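Local coordinates for protein berberine bridge enzyme-like 28 (Arabidopsis thaliana, PDB 5D79) that is a secreted, FAD-dependent oxidoreductase of the berberine bridge enzyme-like family and takes part in the plant's adaptation to salt stress, at residues S137-D141 and N142-W146; P309-N312 and L313-L316; E443-K446 and Y447-W450; K485-K488 and Y489-G492. All blocks are in the same frame, centred on the assembly; numbering follows the deposited sequence.

Contact 1 (S137-D141 and N142-W146); sequences SLDVD and NRTGW
Asp139 and Asn142 cross obliquely at the turn, their carboxylate and amide planes 47° apart, and this skewed meeting gives each carboxylate oxygen its own donor. The backbone N of Asn142 reaches Asp139 OD1 at 3.0 Å from above the carboxylate plane, while Asn142 ND2 comes to OD2 of Asp139 at 3.2 Å on the syn side, tilted from that plane. A chi1 of 176° sets Asp139 CG opposite the backbone N and brings this carboxylate carbon to 3.5 Å from Asn142 CB. Thr144 faces the same way as Asp139, its OG1 3.7 Å from Asp139 CB. Leu138 turns to the other face, where its CD2 packs 3.9 Å from the CA of Gly145 and the side chain goes on to helix 153-163. Backbone bonds hold the strands in register, the shortest from Asp139 N to Thr144 O at 2.6 Å. Arg143 has positive phi (56°); its extended chain passes the turn carbonyls, and NE reaches a salt bridge with Asp248 of strand 238-248. Arg143 and Thr144 together face the single residue Asp139, which makes this a G1 beta bulge closing an antiparallel hairpin, here in the PCMH-type FAD-binding domain.

Contact 2 (P309-N312 and L313-L316); sequences PVNN and LLAL
Val310 lays its CG2 methyl against the isobutyl group of Leu314, one helical turn further on, with CG2 3.9 Å from Leu314 CD1. The two side chains run side by side and point the same way, so the meeting is methyl alongside methyl. The torsions explain it: Val310 CG2 stands opposite its own N across the CA–CB bond, while Leu314 CG sits beside its backbone N (chi1 -67°), which swings the branch back toward the preceding turn. Leu314 CG also comes to 3.2 Å from the carbonyl O of Val310, the same oxygen that accepts the N-H of Leu314 at 3.1 Å. This i to i+4 pairing belongs to the first turns of helix 310-320, with Pro309 at the N-cap position; the helix packs against the seven-stranded antiparallel sheet, touching its strands 331-334, 253-260 and 298-306. Replacing Leu314 with an alanine would probably leave Val310 CG2 without its methyl partner and open a gap beside Cys331 and Lys328. Leu313 packs on Phe256, Thr254 and Tyr306 of the sheet. Its N-H bonds in the carbonyl plane to Pro309 O at 3.1 Å, and Ala315 N and Leu316 N continue the helical pattern to Asn311 O and Asn312 O. At the helix start, the N-H of Val310 is taken up by OE2 of Glu333 from strand 331-334.

Contact 3 (E443-K446 and Y447-W450); sequences ETDK and YLKW
Tyr447 begins its contacts at CB, which lies 3.5 Å from the carbonyl O of Thr444. Tyr447 CG is 3.9 Å from that Thr444 O, and Tyr447 CD2 returns to 3.5 Å from it, the oxygen sitting at the ring edge near its plane; Thr444 CB is 4.1 Å from Tyr447 CD2. One face of the ring is covered by Lys446, whose CG stands 4.2 Å from the ring centroid and only 8° off the normal, a CH-pi contact. Lys446 CG lies between the backbone N and carbonyl carbon (chi1 68°), and the extended chain then runs beside the ring, bringing Lys446 CE to 3.8 Å from Tyr447 CZ. At the tip, OH hydrogen-bonds Glu437, and the ring also stacks with Trp433, so helix 441-458 is tied here to strand 425-434 of the seven-stranded antiparallel sheet. An alanine in place of Tyr447 would probably strip Lys446 of the surface along which it lies and leave Glu437 and Trp433 without their partner. Further on, Lys449 N bonds almost straight to Asp445 O at 2.9 Å, and Lys449 NZ forms a salt bridge to Asp445 OD2 at 3.5 Å.

Contact 4 (K485-K488 and Y489-G492); sequences KKTK and YEEG
At the N-terminal turn of helix 488-500, where Thr487 holds the N-cap position, Lys485 from the preceding loop folds back against Glu490 and Glu491. Lys485 meets the helix first with its stem: CB is 4.0 Å from Glu491 CB and lies close to the backbone between the two glutamates. Bends at chi2, chi3 and chi4 then curl the chain round, bringing Lys485 NZ to 3.5 Å from Glu490 CB. The charged ends meet less closely, as Lys485 NZ stays 4.0 Å from Glu490 OE1 in a long salt bridge, so the ammonium group rests nearer the aliphatic CB of Glu490 than its carboxylate. From its other side, Glu490 is flanked by Thr487, with OG1 of the threonine 3.5 Å from Glu490 CG and the two side chains pointing the same way; that hydroxyl also makes a weak hydrogen bond with Asn530. Glu491 extends fully beyond CG, its CG anti to the backbone N (chi1 -155°), and its OE2 accepts three backbone N-H groups, from Leu482, Gly483 and Lys484. These bonds tie the loop to the helix, whereas the buried N of Lys485 has no partner in the model. Lys488 leaves in another direction, to a salt bridge with Asp518 and a cation-pi contact with Tyr481. Along the backbone, Gly492 N bonds to Lys488 O at 2.7 Å, and Glu491 N makes a weak bond to Thr487 O at 3.4 Å. The arrangement is that of a helix N-terminus with its incoming loop folded over the first turn, within the berberine-bridge-enzyme-type C-terminal region.

Taken in chain order, the four contacts are in series, and none nests in or crosses another. Contact 1 closes the tight turn between strands 136-139 and 144-148 in the FAD-binding region. Contact 2 opens helix 310-320 on the seven-stranded antiparallel sheet, its centre 31 Å from that of contact 1. Contact 3 lies near the start of helix 441-458, on the opposite side of the chain's centre from contact 1, and packs on strand 425-434 of that same sheet. Contact 4 starts helix 488-500, the next helix in the chain, its centre 30 Å from that of contact 3. In each case further side chains join the segment to other parts: helix 153-163, the seven-stranded sheet and the C-terminal loops.

Contact 1 (S137-D141 and N142-W146)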
loop_
_atom_site.group_PDB
_atom_site.type_symbol
_atom_site.label_atom_id
_atom_site.label_comp_id
_atom_site.label_asym_id
_atom_site.label_seq_id
_atom_site.Cartn_x
_atom_site.Cartn_y
_atom_site.Cartn_z
ATOM N N SER A 137 -17.554 -2.231 11.860
ATOM C CA SER A 137 -18.126 -2.469 13.162
ATOM C C SER A 137 -17.053 -2.962 14.127
ATOM O O SER A 137 -16.567 -4.101 14.025
ATOM C CB SER A 137 -19.269 -3.468 13.050
ATOM O OG SER A 137 -20.080 -3.163 11.931
ATOM N N LEU A 138 -16.676 -2.090 15.057
ATOM C CA LEU A 138 -15.671 -2.409 16.056
ATOM C C LEU A 138 -16.299 -2.940 17.336
ATOM O O LEU A 138 -17.470 -2.694 17.621
ATOM C CB LEU A 138 -14.834 -1.175 16.372
ATOM C CG LEU A 138 -14.371 -0.397 15.145
ATOM C CD1 LEU A 138 -13.642 0.869 15.579
ATOM C CD2 LEU A 138 -13.493 -1.278 14.270
ATOM N N ASP A 139 -15.505 -3.669 18.104
ATOM C CA ASP A 139 -15.879 -4.090 19.448
ATOM C C ASP A 139 -14.791 -3.574 20.378
ATOM O O ASP A 139 -13.850 -4.302 20.698
ATOM C CB ASP A 139 -16.018 -5.621 19.518
ATOM C CG ASP A 139 -16.324 -6.145 20.930
ATOM O OD1 ASP A 139 -16.150 -5.416 21.930
ATOM O OD2 ASP A 139 -16.722 -7.326 21.038
ATOM N N VAL A 140 -14.905 -2.321 20.811
ATOM C CA VAL A 140 -13.773 -1.677 21.472
ATOM C C VAL A 140 -13.355 -2.415 22.752
ATOM O O VAL A 140 -12.175 -2.430 23.103
ATOM C CB VAL A 140 -14.076 -0.199 21.791
ATOM C CG1 VAL A 140 -12.798 0.574 21.982
ATOM C CG2 VAL A 140 -14.857 0.421 20.657
ATOM N N ASP A 141 -14.306 -3.055 23.433
ATOM C CA ASP A 141 -14.015 -3.706 24.718
ATOM C C ASP A 141 -13.256 -5.017 24.506
ATOM O O ASP A 141 -12.420 -5.398 25.330
ATOM C CB ASP A 141 -15.302 -3.964 25.516
ATOM C CG ASP A 141 -16.068 -2.677 25.858
ATOM O OD1 ASP A 141 -15.432 -1.612 26.066
ATOM O OD2 ASP A 141 -17.317 -2.741 25.923
ATOM N N ASN A 142 -13.539 -5.689 23.391
ATOM C CA ASN A 142 -12.818 -6.903 23.026
ATOM C C ASN A 142 -11.701 -6.671 22.000
ATOM O O ASN A 142 -11.071 -7.626 21.537
ATOM C CB ASN A 142 -13.797 -7.951 22.511
ATOM C CG ASN A 142 -14.479 -8.696 23.638
ATOM O OD1 ASN A 142 -13.946 -8.780 24.751
ATOM N ND2 ASN A 142 -15.657 -9.242 23.364
ATOM N N ARG A 143 -11.463 -5.401 21.664
ATOM C CA ARG A 143 -10.345 -4.980 20.809
ATOM C C ARG A 143 -10.324 -5.661 19.457
ATOM O O ARG A 143 -9.271 -6.055 18.969
ATOM C CB ARG A 143 -9.010 -5.223 21.513
ATOM C CG ARG A 143 -8.773 -4.290 22.675
ATOM C CD ARG A 143 -7.510 -4.641 23.427
ATOM N NE ARG A 143 -7.261 -3.696 24.509
ATOM C CZ ARG A 143 -8.078 -3.517 25.543
ATOM N NH1 ARG A 143 -9.209 -4.213 25.639
ATOM N NH2 ARG A 143 -7.764 -2.632 26.476
ATOM N N THR A 144 -11.494 -5.791 18.858
ATOM C CA THR A 144 -11.615 -6.354 17.522
ATOM C C THR A 144 -12.573 -5.500 16.712
ATOM O O THR A 144 -13.223 -4.606 17.244
ATOM C CB THR A 144 -12.118 -7.831 17.540
ATOM O OG1 THR A 144 -13.388 -7.927 18.212
ATOM C CG2 THR A 144 -11.102 -8.728 18.223
ATOM N N GLY A 145 -12.659 -5.774 15.422
ATOM C CA GLY A 145 -13.683 -5.163 14.607
ATOM C C GLY A 145 -13.718 -5.829 13.261
ATOM O O GLY A 145 -12.711 -6.337 12.790
ATOM N N TRP A 146 -14.876 -5.839 12.631
ATOM C CA TRP A 146 -14.921 -6.289 11.254
ATOM C C TRP A 146 -14.877 -5.079 10.330
ATOM O O TRP A 146 -15.512 -4.051 10.584
ATOM C CB TRP A 146 -16.155 -7.144 10.997
ATOM C CG TRP A 146 -15.975 -8.558 11.442
ATOM C CD1 TRP A 146 -16.299 -9.087 12.665
ATOM C CD2 TRP A 146 -15.421 -9.631 10.675
ATOM N NE1 TRP A 146 -15.984 -10.428 12.703
ATOM C CE2 TRP A 146 -15.440 -10.787 11.494
ATOM C CE3 TRP A 146 -14.905 -9.731 9.374
ATOM C CZ2 TRP A 146 -14.965 -12.028 11.050
ATOM C CZ3 TRP A 146 -14.435 -10.965 8.936
ATOM C CH2 TRP A 146 -14.469 -12.095 9.773
#

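Contact 2 (P309-N312 and L313-L316)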
loop_
_atom_site.group_PDB
_atom_site.type_symbol
_atom_site.label_atom_id
_atom_site.label_comp_id
_atom_site.label_asym_id
_atom_site.label_seq_id
_atom_site.Cartn_x
_atom_site.Cartn_y
_atom_site.Cartn_z
ATOM N N PRO A 309 5.538 9.993 26.207
ATOM C CA PRO A 309 5.608 11.418 26.579
ATOM C C PRO A 309 6.770 12.178 25.939
ATOM O O PRO A 309 7.769 11.563 25.570
ATOM C CB PRO A 309 5.801 11.382 28.108
ATOM C CG PRO A 309 5.487 9.997 28.523
ATOM C CD PRO A 309 5.813 9.120 27.357
ATOM N N VAL A 310 6.660 13.500 25.856
ATOM C CA VAL A 310 7.681 14.280 25.182
ATOM C C VAL A 310 9.026 14.252 25.915
ATOM O O VAL A 310 10.071 14.232 25.281
ATOM C CB VAL A 310 7.231 15.735 24.981
ATOM C CG1 VAL A 310 6.798 16.365 26.296
ATOM C CG2 VAL A 310 8.333 16.539 24.304
ATOM N N ASN A 311 9.030 14.224 27.243
ATOM C CA ASN A 311 10.319 14.246 27.939
ATOM C C ASN A 311 11.088 12.936 27.730
ATOM O O ASN A 311 12.319 12.931 27.675
ATOM C CB ASN A 311 10.125 14.543 29.432
ATOM C CG ASN A 311 9.828 16.022 29.707
ATOM O OD1 ASN A 311 9.716 16.836 28.781
ATOM N ND2 ASN A 311 9.695 16.371 30.982
ATOM N N ASN A 312 10.352 11.835 27.583
ATOM C CA ASN A 312 10.945 10.531 27.325
ATOM C C ASN A 312 11.492 10.430 25.917
ATOM O O ASN A 312 12.521 9.796 25.689
ATOM C CB ASN A 312 9.928 9.416 27.562
ATOM C CG ASN A 312 9.538 9.291 29.018
ATOM O OD1 ASN A 312 10.184 9.858 29.892
ATOM N ND2 ASN A 312 8.481 8.543 29.286
ATOM N N LEU A 313 10.796 11.044 24.967
ATOM C CA LEU A 313 11.294 11.119 23.600
ATOM C C LEU A 313 12.629 11.858 23.575
ATOM O O LEU A 313 13.584 11.413 22.937
ATOM C CB LEU A 313 10.285 11.820 22.683
ATOM C CG LEU A 313 10.867 12.297 21.345
ATOM C CD1 LEU A 313 11.264 11.105 20.487
ATOM C CD2 LEU A 313 9.928 13.233 20.589
ATOM N N LEU A 314 12.684 12.981 24.288
ATOM C CA LEU A 314 13.832 13.885 24.253
ATOM C C LEU A 314 15.077 13.258 24.868
ATOM O O LEU A 314 16.180 13.417 24.347
ATOM C CB LEU A 314 13.496 15.202 24.976
ATOM C CG LEU A 314 12.437 16.066 24.281
ATOM C CD1 LEU A 314 12.079 17.292 25.111
ATOM C CD2 LEU A 314 12.912 16.451 22.888
ATOM N N ALA A 315 14.889 12.559 25.983
ATOM C CA ALA A 315 15.979 11.893 26.672
ATOM C C ALA A 315 16.476 10.730 25.838
ATOM O O ALA A 315 17.670 10.426 25.821
ATOM C CB ALA A 315 15.529 11.415 28.034
ATOM N N LEU A 316 15.549 10.080 25.143
ATOM C CA LEU A 316 15.897 8.956 24.290
ATOM C C LEU A 316 16.672 9.440 23.065
ATOM O O LEU A 316 17.588 8.767 22.592
ATOM C CB LEU A 316 14.643 8.188 23.875
ATOM C CG LEU A 316 14.826 6.922 23.034
ATOM C CD1 LEU A 316 15.668 5.887 23.748
ATOM C CD2 LEU A 316 13.476 6.335 22.670
#

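Contact 3 (E443-K446 and Y447-W450)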
loop_
_atom_site.group_PDB
_atom_site.type_symbol
_atom_site.label_atom_id
_atom_site.label_comp_id
_atom_site.label_asym_id
_atom_site.label_seq_id
_atom_site.Cartn_x
_atom_site.Cartn_y
_atom_site.Cartn_z
ATOM N N GLU A 443 5.683 14.015 -22.804
ATOM C CA GLU A 443 6.112 15.024 -21.841
ATOM C C GLU A 443 6.284 14.443 -20.435
ATOM O O GLU A 443 7.188 14.849 -19.696
ATOM C CB GLU A 443 5.122 16.192 -21.802
ATOM C CG GLU A 443 5.031 16.994 -23.098
ATOM C CD GLU A 443 6.098 18.066 -23.217
ATOM O OE1 GLU A 443 6.909 18.211 -22.275
ATOM O OE2 GLU A 443 6.118 18.770 -24.254
ATOM N N THR A 444 5.424 13.496 -20.066
ATOM C CA THR A 444 5.491 12.896 -18.737
ATOM C C THR A 444 6.543 11.795 -18.665
ATOM O O THR A 444 6.768 11.213 -17.610
ATOM C CB THR A 444 4.131 12.321 -18.314
ATOM O OG1 THR A 444 3.790 11.223 -19.163
ATOM C CG2 THR A 444 3.061 13.383 -18.427
ATOM N N ASP A 445 7.173 11.516 -19.802
ATOM C CA ASP A 445 8.249 10.535 -19.883
ATOM C C ASP A 445 9.412 10.884 -18.959
ATOM O O ASP A 445 10.043 9.998 -18.379
ATOM C CB ASP A 445 8.772 10.428 -21.318
ATOM C CG ASP A 445 8.083 9.345 -22.123
ATOM O OD1 ASP A 445 7.128 8.721 -21.612
ATOM O OD2 ASP A 445 8.507 9.134 -23.285
ATOM N N LYS A 446 9.702 12.175 -18.832
ATOM C CA LYS A 446 10.857 12.627 -18.069
ATOM C C LYS A 446 10.775 12.221 -16.590
ATOM O O LYS A 446 11.802 12.080 -15.917
ATOM C CB LYS A 446 11.008 14.147 -18.202
ATOM C CG LYS A 446 9.910 14.968 -17.532
ATOM C CD LYS A 446 9.955 16.432 -17.980
ATOM C CE LYS A 446 8.775 17.238 -17.431
ATOM N NZ LYS A 446 8.536 18.514 -18.183
ATOM N N TYR A 447 9.553 12.023 -16.100
ATOM C CA TYR A 447 9.318 11.604 -14.723
ATOM C C TYR A 447 9.618 10.115 -14.535
ATOM O O TYR A 447 10.249 9.701 -13.556
ATOM C CB TYR A 447 7.872 11.893 -14.319
ATOM C CG TYR A 447 7.442 13.350 -14.401
ATOM C CD1 TYR A 447 7.988 14.304 -13.551
ATOM C CD2 TYR A 447 6.460 13.765 -15.307
ATOM C CE1 TYR A 447 7.585 15.637 -13.609
ATOM C CE2 TYR A 447 6.053 15.090 -15.368
ATOM C CZ TYR A 447 6.620 16.019 -14.516
ATOM O OH TYR A 447 6.234 17.334 -14.556
ATOM N N LEU A 448 9.136 9.310 -15.472
ATOM C CA LEU A 448 9.454 7.887 -15.507
ATOM C C LEU A 448 10.966 7.696 -15.550
ATOM O O LEU A 448 11.537 6.968 -14.727
ATOM C CB LEU A 448 8.801 7.216 -16.721
ATOM C CG LEU A 448 7.426 6.574 -16.530
ATOM C CD1 LEU A 448 6.548 7.384 -15.608
ATOM C CD2 LEU A 448 6.749 6.396 -17.863
ATOM N N LYS A 449 11.603 8.366 -16.513
ATOM C CA LYS A 449 13.049 8.298 -16.679
ATOM C C LYS A 449 13.775 8.687 -15.409
ATOM O O LYS A 449 14.760 8.049 -15.053
ATOM C CB LYS A 449 13.511 9.192 -17.830
ATOM C CG LYS A 449 13.134 8.656 -19.213
ATOM C CD LYS A 449 13.644 9.541 -20.349
ATOM C CE LYS A 449 13.098 9.066 -21.679
ATOM N NZ LYS A 449 11.611 8.928 -21.639
ATOM N N TRP A 450 13.283 9.727 -14.734
ATOM C CA TRP A 450 13.876 10.194 -13.484
ATOM C C TRP A 450 13.851 9.092 -12.428
ATOM O O TRP A 450 14.871 8.795 -11.794
ATOM C CB TRP A 450 13.153 11.448 -12.951
ATOM C CG TRP A 450 13.853 12.000 -11.736
ATOM C CD1 TRP A 450 14.885 12.895 -11.724
ATOM C CD2 TRP A 450 13.618 11.641 -10.358
ATOM N NE1 TRP A 450 15.293 13.132 -10.430
ATOM C CE2 TRP A 450 14.533 12.372 -9.573
ATOM C CE3 TRP A 450 12.719 10.779 -9.715
ATOM C CZ2 TRP A 450 14.573 12.269 -8.172
ATOM C CZ3 TRP A 450 12.765 10.680 -8.324
ATOM C CH2 TRP A 450 13.684 11.421 -7.572
#

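Contact 4 (K485-K488 and Y489-G492)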
loop_
_atom_site.group_PDB
_atom_site.type_symbol
_atom_site.label_atom_id
_atom_site.label_comp_id
_atom_site.label_asym_id
_atom_site.label_seq_id
_atom_site.Cartn_x
_atom_site.Cartn_y
_atom_site.Cartn_z
ATOM N N LYS A 485 8.530 -17.079 -20.966
ATOM C CA LYS A 485 8.798 -18.477 -20.630
ATOM C C LYS A 485 7.649 -19.384 -21.094
ATOM O O LYS A 485 6.596 -18.890 -21.494
ATOM C CB LYS A 485 9.018 -18.627 -19.124
ATOM C CG LYS A 485 10.240 -17.894 -18.580
ATOM C CD LYS A 485 11.544 -18.403 -19.191
ATOM C CE LYS A 485 12.601 -18.679 -18.119
ATOM N NZ LYS A 485 12.368 -19.972 -17.387
ATOM N N LYS A 486 7.846 -20.702 -21.045
ATOM C CA LYS A 486 6.815 -21.647 -21.492
ATOM C C LYS A 486 5.574 -21.603 -20.618
ATOM O O LYS A 486 4.448 -21.555 -21.116
ATOM C CB LYS A 486 7.336 -23.090 -21.517
ATOM C CG LYS A 486 6.196 -24.129 -21.501
ATOM C CD LYS A 486 6.675 -25.580 -21.467
ATOM C CE LYS A 486 5.547 -26.532 -21.026
ATOM N NZ LYS A 486 4.351 -26.557 -21.933
ATOM N N THR A 487 5.789 -21.646 -19.309
ATOM C CA THR A 487 4.691 -21.674 -18.358
ATOM C C THR A 487 4.624 -20.382 -17.570
ATOM O O THR A 487 5.594 -19.628 -17.503
ATOM C CB THR A 487 4.826 -22.851 -17.376
ATOM O OG1 THR A 487 6.152 -22.862 -16.826
ATOM C CG2 THR A 487 4.544 -24.177 -18.089
ATOM N N LYS A 488 3.473 -20.127 -16.971
ATOM C CA LYS A 488 3.342 -18.948 -16.147
ATOM C C LYS A 488 4.227 -19.068 -14.920
ATOM O O LYS A 488 4.758 -18.069 -14.455
ATOM C CB LYS A 488 1.890 -18.723 -15.753
ATOM C CG LYS A 488 1.020 -18.374 -16.932
ATOM C CD LYS A 488 -0.360 -17.926 -16.490
ATOM C CE LYS A 488 -0.304 -16.686 -15.611
ATOM N NZ LYS A 488 -1.671 -16.174 -15.315
ATOM N N TYR A 489 4.414 -20.282 -14.413
ATOM C CA TYR A 489 5.239 -20.459 -13.220
ATOM C C TYR A 489 6.654 -19.922 -13.407
ATOM O O TYR A 489 7.184 -19.242 -12.529
ATOM C CB TYR A 489 5.318 -21.936 -12.797
ATOM C CG TYR A 489 6.370 -22.182 -11.725
ATOM C CD1 TYR A 489 6.087 -21.968 -10.383
ATOM C CD2 TYR A 489 7.656 -22.604 -12.063
ATOM C CE1 TYR A 489 7.054 -22.178 -9.403
ATOM C CE2 TYR A 489 8.631 -22.811 -11.094
ATOM C CZ TYR A 489 8.323 -22.596 -9.768
ATOM O OH TYR A 489 9.284 -22.796 -8.810
ATOM N N GLU A 490 7.280 -20.244 -14.533
ATOM C CA GLU A 490 8.664 -19.845 -14.746
ATOM C C GLU A 490 8.754 -18.346 -15.029
ATOM O O GLU A 490 9.728 -17.692 -14.653
ATOM C CB GLU A 490 9.305 -20.655 -15.883
ATOM C CG GLU A 490 9.397 -22.173 -15.625
ATOM C CD GLU A 490 10.448 -22.582 -14.574
ATOM O OE1 GLU A 490 11.142 -21.696 -14.019
ATOM O OE2 GLU A 490 10.578 -23.803 -14.309
ATOM N N GLU A 491 7.729 -17.790 -15.665
ATOM C CA GLU A 491 7.747 -16.367 -15.978
ATOM C C GLU A 491 7.414 -15.533 -14.741
ATOM O O GLU A 491 8.012 -14.488 -14.499
ATOM C CB GLU A 491 6.770 -16.053 -17.118
ATOM C CG GLU A 491 7.130 -14.795 -17.898
ATOM C CD GLU A 491 6.177 -14.517 -19.042
ATOM O OE1 GLU A 491 5.151 -15.219 -19.154
ATOM O OE2 GLU A 491 6.456 -13.591 -19.830
ATOM N N GLY A 492 6.456 -16.007 -13.957
ATOM C CA GLY A 492 6.016 -15.295 -12.772
ATOM C C GLY A 492 6.986 -15.388 -11.610
ATOM O O GLY A 492 6.956 -14.563 -10.696
#